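Local coordinates for hemolysin (Streptococcus suis, PDB 3HVN), which probably binds cholesterol-containing host membranes and, after a large conformational change, inserts into them as an oligomeric pore that lyses the cell, at residues A89-I101 and N356-V368. The protein carries 1 engineered substitution. Residues are numbered along the deposited sequence; the frame is centred on the assembly and turned at random.
Sequences ADIAVIDAKAANI and NLGVPISYSTNFV. Engineered in segment 356-368: L357 (natural residue Pro).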
# COMPACT_ATOMS: atom_id res chain seq x y z
N ALA A 89 -10.90 8.43 13.82
CA ALA A 89 -12.05 7.96 14.60
C ALA A 89 -12.93 7.04 13.76
O ALA A 89 -14.04 6.69 14.17
CB ALA A 89 -12.85 9.15 15.12
N ASP A 90 -12.44 6.67 12.59
CA ASP A 90 -13.16 5.75 11.71
C ASP A 90 -12.56 4.36 11.80
O ASP A 90 -11.54 4.06 11.18
CB ASP A 90 -13.11 6.25 10.26
CG ASP A 90 -13.93 5.39 9.32
OD1 ASP A 90 -14.93 4.80 9.78
OD2 ASP A 90 -13.58 5.30 8.13
N ILE A 91 -13.19 3.49 12.59
CA ILE A 91 -12.68 2.15 12.82
C ILE A 91 -13.27 1.13 11.85
O ILE A 91 -14.47 0.86 11.89
CB ILE A 91 -12.95 1.68 14.26
CG1 ILE A 91 -12.48 2.74 15.27
CG2 ILE A 91 -12.28 0.34 14.53
CD1 ILE A 91 -12.73 2.36 16.71
N ALA A 92 -12.42 0.58 10.99
CA ALA A 92 -12.85 -0.46 10.06
C ALA A 92 -12.87 -1.81 10.76
O ALA A 92 -11.87 -2.23 11.35
CB ALA A 92 -11.94 -0.50 8.85
N VAL A 93 -14.01 -2.50 10.69
CA VAL A 93 -14.15 -3.79 11.35
C VAL A 93 -13.47 -4.89 10.54
O VAL A 93 -13.02 -4.67 9.41
CB VAL A 93 -15.63 -4.17 11.55
CG1 VAL A 93 -16.46 -2.93 11.80
CG2 VAL A 93 -16.15 -4.92 10.33
N ILE A 94 -13.40 -6.08 11.12
CA ILE A 94 -12.75 -7.21 10.47
C ILE A 94 -13.55 -8.50 10.67
O ILE A 94 -14.12 -9.04 9.72
CB ILE A 94 -11.32 -7.41 11.00
CG1 ILE A 94 -10.42 -6.27 10.53
CG2 ILE A 94 -10.76 -8.74 10.54
CD1 ILE A 94 -10.03 -6.36 9.07
N ASP A 95 -13.58 -8.99 11.90
CA ASP A 95 -14.36 -10.18 12.22
C ASP A 95 -15.82 -9.82 12.45
O ASP A 95 -16.16 -9.10 13.38
CB ASP A 95 -13.79 -10.88 13.46
CG ASP A 95 -12.58 -11.74 13.15
OD1 ASP A 95 -12.37 -12.05 11.96
OD2 ASP A 95 -11.85 -12.10 14.09
N ALA A 96 -16.69 -10.33 11.58
CA ALA A 96 -18.12 -10.09 11.70
C ALA A 96 -18.65 -10.71 12.99
O ALA A 96 -19.73 -10.35 13.47
CB ALA A 96 -18.86 -10.66 10.50
N LYS A 97 -17.88 -11.63 13.56
CA LYS A 97 -18.25 -12.28 14.81
C LYS A 97 -17.76 -11.49 16.01
O LYS A 97 -18.46 -11.37 17.02
CB LYS A 97 -17.70 -13.71 14.86
CG LYS A 97 -18.30 -14.64 13.82
CD LYS A 97 -17.81 -16.07 14.02
CE LYS A 97 -18.49 -17.02 13.04
NZ LYS A 97 -18.07 -18.43 13.26
N ALA A 98 -16.56 -10.94 15.90
CA ALA A 98 -16.00 -10.11 16.96
C ALA A 98 -16.60 -8.71 16.91
O ALA A 98 -15.96 -7.73 17.30
CB ALA A 98 -14.48 -10.04 16.84
N ALA A 99 -17.84 -8.63 16.44
CA ALA A 99 -18.51 -7.35 16.27
C ALA A 99 -19.50 -7.06 17.40
O ALA A 99 -20.55 -7.69 17.49
CB ALA A 99 -19.22 -7.29 14.92
N ASN A 100 -19.14 -6.11 18.25
CA ASN A 100 -20.05 -5.62 19.28
C ASN A 100 -20.49 -4.21 18.90
O ASN A 100 -20.75 -3.37 19.76
CB ASN A 100 -19.35 -5.61 20.65
CG ASN A 100 -20.32 -5.37 21.79
OD1 ASN A 100 -21.53 -5.33 21.60
ND2 ASN A 100 -19.78 -5.20 22.99
N ILE A 101 -20.58 -3.97 17.60
CA ILE A 101 -20.84 -2.64 17.07
C ILE A 101 -22.22 -2.52 16.41
O ILE A 101 -22.58 -3.31 15.54
CB ILE A 101 -19.77 -2.23 16.04
CG1 ILE A 101 -18.47 -1.83 16.75
CG2 ILE A 101 -20.27 -1.08 15.17
CD1 ILE A 101 -17.72 -2.99 17.37
N ASN A 356 -30.42 -5.50 0.55
CA ASN A 356 -31.39 -5.97 1.53
C ASN A 356 -30.85 -5.91 2.95
O ASN A 356 -31.42 -5.24 3.81
CB ASN A 356 -31.85 -7.39 1.20
CG ASN A 356 -32.56 -7.48 -0.14
OD1 ASN A 356 -32.92 -6.46 -0.74
ND2 ASN A 356 -32.76 -8.70 -0.62
N LEU A 357 -29.74 -6.60 3.19
CA LEU A 357 -29.10 -6.61 4.50
C LEU A 357 -27.59 -6.80 4.36
O LEU A 357 -27.13 -7.85 3.91
CB LEU A 357 -29.69 -7.70 5.38
CG LEU A 357 -31.14 -7.52 5.84
CD1 LEU A 357 -31.65 -8.77 6.53
CD2 LEU A 357 -31.27 -6.31 6.75
N GLY A 358 -26.83 -5.79 4.77
CA GLY A 358 -25.38 -5.86 4.71
C GLY A 358 -24.76 -6.10 6.07
O GLY A 358 -25.46 -6.27 7.06
N VAL A 359 -23.43 -6.12 6.11
CA VAL A 359 -22.71 -6.35 7.36
C VAL A 359 -21.86 -5.13 7.70
O VAL A 359 -21.32 -4.47 6.81
CB VAL A 359 -21.82 -7.61 7.27
CG1 VAL A 359 -20.45 -7.26 6.71
CG2 VAL A 359 -21.68 -8.26 8.64
N PRO A 360 -21.75 -4.81 9.00
CA PRO A 360 -20.91 -3.68 9.44
C PRO A 360 -19.46 -3.88 9.02
O PRO A 360 -18.88 -4.91 9.34
CB PRO A 360 -21.01 -3.74 10.97
CG PRO A 360 -22.29 -4.46 11.24
CD PRO A 360 -22.45 -5.44 10.13
N ILE A 361 -18.90 -2.92 8.30
CA ILE A 361 -17.50 -3.02 7.87
C ILE A 361 -16.66 -1.87 8.41
O ILE A 361 -15.43 -1.91 8.35
CB ILE A 361 -17.38 -3.09 6.33
CG1 ILE A 361 -17.65 -1.72 5.71
CG2 ILE A 361 -18.32 -4.14 5.77
CD1 ILE A 361 -17.45 -1.70 4.20
N SER A 362 -17.33 -0.85 8.95
CA SER A 362 -16.64 0.27 9.58
C SER A 362 -17.62 1.06 10.44
O SER A 362 -18.82 1.08 10.17
CB SER A 362 -16.01 1.18 8.52
OG SER A 362 -17.00 1.77 7.69
N TYR A 363 -17.11 1.71 11.48
CA TYR A 363 -17.95 2.45 12.41
C TYR A 363 -17.18 3.58 13.09
O TYR A 363 -15.95 3.63 13.04
CB TYR A 363 -18.53 1.51 13.47
CG TYR A 363 -17.50 1.01 14.46
CD1 TYR A 363 -17.41 1.56 15.73
CD2 TYR A 363 -16.63 -0.02 14.12
CE1 TYR A 363 -16.47 1.10 16.64
CE2 TYR A 363 -15.69 -0.48 15.03
CZ TYR A 363 -15.62 0.08 16.28
OH TYR A 363 -14.68 -0.37 17.19
N SER A 364 -17.92 4.49 13.73
CA SER A 364 -17.31 5.59 14.46
C SER A 364 -18.06 5.87 15.76
O SER A 364 -19.27 5.66 15.84
CB SER A 364 -17.28 6.85 13.59
OG SER A 364 -18.58 7.25 13.21
N THR A 365 -17.33 6.33 16.77
CA THR A 365 -17.92 6.60 18.08
C THR A 365 -17.54 7.98 18.59
O THR A 365 -16.53 8.55 18.18
CB THR A 365 -17.49 5.55 19.12
OG1 THR A 365 -16.07 5.62 19.32
CG2 THR A 365 -17.86 4.15 18.65
N ASN A 366 -18.36 8.51 19.49
CA ASN A 366 -18.09 9.81 20.11
C ASN A 366 -18.17 9.73 21.63
O ASN A 366 -18.97 8.96 22.18
CB ASN A 366 -19.08 10.86 19.60
CG ASN A 366 -18.90 11.16 18.12
OD1 ASN A 366 -17.88 10.83 17.53
ND2 ASN A 366 -19.91 11.78 17.52
N PHE A 367 -17.34 10.51 22.31
CA PHE A 367 -17.38 10.57 23.77
C PHE A 367 -18.72 11.13 24.23
O PHE A 367 -19.22 12.10 23.67
CB PHE A 367 -16.23 11.43 24.30
CG PHE A 367 -14.89 10.76 24.23
CD1 PHE A 367 -14.39 10.07 25.33
CD2 PHE A 367 -14.12 10.82 23.08
CE1 PHE A 367 -13.16 9.45 25.27
CE2 PHE A 367 -12.89 10.20 23.02
CZ PHE A 367 -12.41 9.52 24.12
N VAL A 368 -19.29 10.52 25.27
CA VAL A 368 -20.61 10.93 25.74
C VAL A 368 -20.61 12.34 26.33
O VAL A 368 -21.62 13.05 26.26
CB VAL A 368 -21.17 9.93 26.78
CG1 VAL A 368 -22.51 10.41 27.30
CG2 VAL A 368 -21.29 8.55 26.17
O HOH W 1 -14.62 5.80 16.82
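I91 and Y363 form an antiparallel hydrogen-bonded pair where the short strand 90-92 runs along strand 359-367, the strand directions 154° apart. Their two mutual bonds, I91 N to Y363 O and Y363 N to I91 O, are both 2.8 Å long; V93 N adds a third bond, to I361 O, just past the end of the short strand. Beyond the ladder, a water accepts from T365 N and donates to A89 O, extending the strand connection by one step.

Y363 buries more surface than any other residue of the two segments (142 Å²). Its chi1 of 71°, with CG between the backbone N and the carbonyl carbon, sets the ring between two isoleucines. I101 CG1 lies over the centre of one face, 3.3 Å from the ring centroid, in a CH-pi contact, while its CG2 packs on Y363 CG. The opposite face receives I91 CB, displaced toward the rim, and I91 CD1 reaches the phenol oxygen OH at 3.4 Å. V93 CG1 meets the ring edge at CD2, 3.7 Å away. Farther along, A96 CB touches V359 CG2.

In the large antiparallel sheet of the thiol-activated cytolysin region, strand 359-367 lies between 90-92 and 266-274; I361 and S362 both face S273 in a classic beta bulge. The apolar sandwich fixes the tyrosine's tilt and packs the turn after strand 90-92, through V93 and I101, against this sheet, with the hydroxyl hydrogen-bonded to N116.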